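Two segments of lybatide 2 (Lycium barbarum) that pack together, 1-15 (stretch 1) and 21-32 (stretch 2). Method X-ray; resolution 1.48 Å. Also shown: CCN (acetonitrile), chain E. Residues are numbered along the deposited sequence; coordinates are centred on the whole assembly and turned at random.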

# COMPACT_ATOMS: atom_id res chain seq x y z
N ASP A 1 -1.03 8.66 -0.85
CA ASP A 1 -1.08 7.36 -1.61
C ASP A 1 0.28 6.73 -1.54
O ASP A 1 1.07 7.06 -0.67
N SER A 2 0.47 5.66 -2.35
CA SER A 2 1.74 4.93 -2.30
C SER A 2 2.02 4.35 -0.94
O SER A 2 3.13 4.18 -0.51
N CYS A 3 0.92 4.03 -0.23
CA CYS A 3 0.93 3.42 1.08
C CYS A 3 1.21 4.36 2.23
O CYS A 3 1.43 3.93 3.38
N SER A 4 1.05 5.67 1.97
CA SER A 4 1.24 6.66 3.01
C SER A 4 0.28 6.50 4.21
O SER A 4 0.61 6.97 5.31
N GLU A 5 -0.88 5.93 3.95
CA GLU A 5 -1.82 5.65 5.07
C GLU A 5 -1.30 4.69 6.08
O GLU A 5 -1.80 4.72 7.20
N TYR A 6 -0.37 3.83 5.69
CA TYR A 6 -0.03 2.67 6.48
C TYR A 6 1.43 2.47 6.78
O TYR A 6 1.77 1.69 7.66
N CYS A 7 2.34 3.16 6.04
CA CYS A 7 3.75 2.86 5.99
C CYS A 7 4.54 4.15 6.00
O CYS A 7 4.07 5.15 5.50
N SER A 8 5.78 4.06 6.46
CA SER A 8 6.71 5.18 6.22
C SER A 8 7.42 5.06 4.90
O SER A 8 7.78 6.08 4.28
N ASN A 9 7.59 3.87 4.39
CA ASN A 9 8.12 3.75 3.04
C ASN A 9 7.00 3.83 2.02
O ASN A 9 5.85 3.90 2.37
N ARG A 10 7.39 3.84 0.74
CA ARG A 10 6.51 4.23 -0.32
C ARG A 10 6.54 3.24 -1.43
O ARG A 10 7.62 2.90 -1.98
N CYS A 11 5.35 2.79 -1.82
CA CYS A 11 5.19 1.79 -2.87
C CYS A 11 4.09 2.21 -3.79
O CYS A 11 2.95 1.81 -3.70
N PRO A 12 4.43 3.06 -4.78
CA PRO A 12 3.43 3.50 -5.75
C PRO A 12 2.80 2.41 -6.60
O PRO A 12 1.72 2.56 -7.09
N SER A 13 3.46 1.23 -6.65
CA SER A 13 2.92 0.10 -7.38
C SER A 13 1.68 -0.49 -6.79
O SER A 13 0.95 -1.19 -7.47
N CYS A 14 1.39 -0.13 -5.51
CA CYS A 14 0.13 -0.48 -4.90
C CYS A 14 -1.05 0.39 -5.29
O CYS A 14 -2.22 0.02 -4.97
N ASP A 15 -0.78 1.52 -5.95
CA ASP A 15 -1.83 2.44 -6.31
C ASP A 15 -2.78 1.82 -7.36
O ASP A 15 -2.45 0.83 -8.01
N GLN A 21 -7.62 -4.57 -1.62
CA GLN A 21 -6.38 -4.91 -2.31
C GLN A 21 -5.28 -3.89 -2.08
O GLN A 21 -4.11 -4.25 -1.86
N TYR A 22 -5.61 -2.61 -2.10
CA TYR A 22 -4.64 -1.59 -1.72
C TYR A 22 -4.07 -1.82 -0.33
O TYR A 22 -2.85 -1.80 -0.12
N THR A 23 -4.96 -2.02 0.66
CA THR A 23 -4.50 -2.21 2.02
C THR A 23 -3.59 -3.47 2.15
O THR A 23 -2.53 -3.41 2.79
N LEU A 24 -4.05 -4.57 1.54
CA LEU A 24 -3.19 -5.79 1.50
C LEU A 24 -1.83 -5.55 0.91
O LEU A 24 -0.80 -5.89 1.48
N CYS A 25 -1.83 -4.87 -0.26
CA CYS A 25 -0.56 -4.55 -0.88
C CYS A 25 0.31 -3.81 0.10
O CYS A 25 1.48 -4.08 0.26
N CYS A 26 -0.22 -2.81 0.72
CA CYS A 26 0.58 -1.97 1.60
C CYS A 26 1.08 -2.69 2.83
O CYS A 26 2.24 -2.59 3.16
N ILE A 27 0.19 -3.40 3.51
CA ILE A 27 0.65 -3.93 4.81
C ILE A 27 1.39 -5.26 4.70
O ILE A 27 2.18 -5.58 5.59
N ASN A 28 1.18 -5.99 3.61
CA ASN A 28 1.90 -7.29 3.43
C ASN A 28 3.05 -7.26 2.47
O ASN A 28 3.92 -8.12 2.51
N ILE A 29 3.06 -6.30 1.55
CA ILE A 29 4.08 -6.22 0.53
C ILE A 29 4.93 -4.97 0.73
O ILE A 29 6.16 -5.04 0.73
N CYS A 30 4.31 -3.78 0.89
CA CYS A 30 5.13 -2.59 1.05
C CYS A 30 5.84 -2.48 2.38
O CYS A 30 7.07 -2.25 2.41
N CYS A 31 5.13 -2.67 3.48
CA CYS A 31 5.76 -2.52 4.82
C CYS A 31 5.35 -3.56 5.84
O CYS A 31 4.81 -3.23 6.90
N PRO A 32 5.55 -4.84 5.52
CA PRO A 32 5.17 -5.86 6.55
C PRO A 32 6.04 -5.78 7.87
O PRO A 32 7.20 -5.38 7.70

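Four disulfides fix the largely irregular first stretch to the second, three to its helix and the fourth to Cys-31 just beyond it. The CA atoms of the bonded pairs lie 5.4 to 5.9 Å apart: Cys-3 with Cys-26, Cys-7 with Cys-31, Cys-11 with Cys-30 and Cys-14 with Cys-25. In stretch 1 all four cysteines are m (chi1 -55° to -68°). Their partners vary: Cys-26 is m, Cys-25 and Cys-30 are t, and Cys-31, the first residue to leave helical phi/psi, is p. The bridges of Cys-3, Cys-7 and Cys-14 have chi3 between -76° and -81°; the Cys-11 bridge has the opposite sign, 85°. These bridges also pack on one another, with Cys-7 SG 4.0 Å from Cys-30 SG and Cys-3 SG 3.7 Å from Cys-30 CB.

Tyr-22 gives up the most surface, 118 Å². Its CA-to-CB bond points sideways, but chi1 of 179° (t) with chi2 of 74° carries the phenol to the N-terminal turn. There Tyr-22 OH accepts a hydrogen bond from Cys-3 N (2.9 Å, 148°) and donates one to Glu-5 OE1 (2.6 Å). Glu-5 is m at chi1 and p at chi2, a bent conformation that brings its carboxylate to the hydroxyl. Cys-14 O lies near the plane of the Tyr-22 ring, 3.2 Å from Tyr-22 CD1, and Asp-15 OD1 also approaches the ring edge. Although its CA-to-CB bond points away, Asp-15 (m) reaches back, and its OD1 accepts a hydrogen bond from Ser-2 N at 2.8 Å.

Tyr-6 (m, chi2 -59°) has its CA-to-CB bond toward stretch 2, which covers 89 Å² of the residue. Tyr-6 CD2 is 3.6 Å from Cys-26 CB, Tyr-6 CE2 is 3.9 Å from Tyr-22 CE2, and Tyr-6 CB is 4.2 Å from Ile-27 CG2. At the ring's far end, Tyr-6 OH and Thr-23 OG1 are 2.9 Å apart and hydrogen-bonded; Thr-23 OG1 also bonds elsewhere in the structure.

Asn-9 starts sideways, yet chi1 of 68° (p) and chi2 of -53° bring its amide to the end of the helix: Asn-9 ND2 donates to Cys-30 O at 3.1 Å and 169°, while Asn-9 OD1 lies 3.3 Å from Cys-31 CB. Arg-10 points away and folds back on its own stretch through two successive m torsions, so that Arg-10 NH1 donates to Cys-7 O at 2.9 Å. Acetonitrile lies outside the interface, its C2 3.6 Å from Arg-10 NE.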

# COMPACT_ATOMS: atom_id res chain seq x y z
CB ASP A 1 -1.63 7.56 -2.99
CG ASP A 1 -0.78 8.45 -3.87
OD1 ASP A 1 0.20 9.04 -3.43
OD2 ASP A 1 -1.15 8.52 -5.08
CB SER A 2 2.92 5.78 -2.79
OG SER A 2 2.63 6.35 -4.05
CB CYS A 3 1.84 2.15 1.20
SG CYS A 3 1.41 0.88 0.01
CB SER A 4 1.11 8.07 2.41
OG SER A 4 -0.17 8.26 1.83
CB GLU A 5 -3.20 5.17 4.53
CG GLU A 5 -3.80 6.15 3.53
CD GLU A 5 -3.39 5.91 2.09
OE1 GLU A 5 -2.38 5.30 1.80
OE2 GLU A 5 -4.16 6.41 1.18
CB TYR A 6 -0.50 1.46 5.78
CG TYR A 6 -1.92 1.44 5.36
CD1 TYR A 6 -2.95 1.58 6.32
CD2 TYR A 6 -2.28 1.31 4.05
CE1 TYR A 6 -4.27 1.53 5.93
CE2 TYR A 6 -3.61 1.30 3.64
CZ TYR A 6 -4.61 1.34 4.59
OH TYR A 6 -5.90 1.29 4.21
CB CYS A 7 4.10 2.10 4.68
SG CYS A 7 3.26 0.58 4.30
CB SER A 8 7.69 5.31 7.40
OG SER A 8 8.48 4.16 7.43
CB ASN A 9 9.01 2.61 2.88
CG ASN A 9 8.27 1.32 2.99
OD1 ASN A 9 7.56 1.10 3.96
ND2 ASN A 9 8.41 0.50 2.01
CB ARG A 10 6.92 5.60 -0.85
CG ARG A 10 6.82 6.68 0.19
CD ARG A 10 5.40 7.14 0.34
NE ARG A 10 5.19 8.03 1.50
CZ ARG A 10 4.87 7.68 2.75
NH1 ARG A 10 4.68 6.37 2.99
NH2 ARG A 10 4.65 8.57 3.69
CB CYS A 11 4.87 0.41 -2.28
SG CYS A 11 6.11 -0.14 -1.04
CB PRO A 12 4.19 4.54 -6.61
CG PRO A 12 5.35 4.92 -5.78
CD PRO A 12 5.72 3.71 -4.99
CB SER A 13 3.97 -0.99 -7.56
OG SER A 13 5.08 -0.49 -8.31
CB CYS A 14 0.28 -0.41 -3.37
SG CYS A 14 1.36 -1.64 -2.60
CB ASP A 15 -1.24 3.74 -6.85
CG ASP A 15 -0.54 4.61 -5.82
OD1 ASP A 15 -0.80 4.48 -4.60
OD2 ASP A 15 0.30 5.49 -6.24
CB GLN A 21 -6.61 -5.15 -3.78
CG GLN A 21 -7.33 -6.49 -3.97
CD GLN A 21 -7.58 -6.88 -5.39
OE1 GLN A 21 -6.63 -7.19 -6.10
NE2 GLN A 21 -8.84 -7.01 -5.77
CB TYR A 22 -5.28 -0.19 -1.83
CG TYR A 22 -4.36 0.95 -1.44
CD1 TYR A 22 -3.34 1.35 -2.28
CD2 TYR A 22 -4.51 1.64 -0.25
CE1 TYR A 22 -2.55 2.42 -1.97
CE2 TYR A 22 -3.73 2.74 0.07
CZ TYR A 22 -2.73 3.12 -0.82
OH TYR A 22 -1.92 4.20 -0.50
CB THR A 23 -5.73 -2.29 2.96
OG1 THR A 23 -6.56 -1.14 2.76
CG2 THR A 23 -5.28 -2.41 4.38
CB LEU A 24 -3.88 -6.85 0.69
CG LEU A 24 -5.07 -7.56 1.37
CD1 LEU A 24 -5.87 -8.23 0.32
CD2 LEU A 24 -4.61 -8.44 2.47
CB CYS A 25 -0.83 -3.77 -2.13
SG CYS A 25 0.58 -3.43 -3.22
CB CYS A 26 -0.18 -0.72 2.00
SG CYS A 26 -0.50 0.39 0.56
CB ILE A 27 -0.45 -4.03 5.87
CG1 ILE A 27 -1.41 -5.17 5.53
CG2 ILE A 27 -1.14 -2.68 6.02
CD1 ILE A 27 -2.48 -5.38 6.61
CB ASN A 28 0.93 -8.38 2.99
CG ASN A 28 -0.18 -8.65 4.00
OD1 ASN A 28 -1.32 -9.02 3.60
ND2 ASN A 28 0.14 -8.49 5.26
CB ILE A 29 3.50 -6.37 -0.87
CG1 ILE A 29 2.68 -7.67 -1.01
CG2 ILE A 29 4.59 -6.16 -1.95
CD1 ILE A 29 1.90 -7.79 -2.25
CB CYS A 30 4.22 -1.35 0.90
SG CYS A 30 5.15 0.18 0.78
CB CYS A 31 5.52 -1.13 5.37
SG CYS A 31 3.84 -0.66 5.78
CB PRO A 32 5.43 -7.16 5.82
CG PRO A 32 6.42 -6.86 4.80
CD PRO A 32 6.17 -5.42 4.34
N CCN E . 10.43 8.28 0.91
C1 CCN E . 9.56 8.83 1.44
C2 CCN E . 8.43 9.50 2.09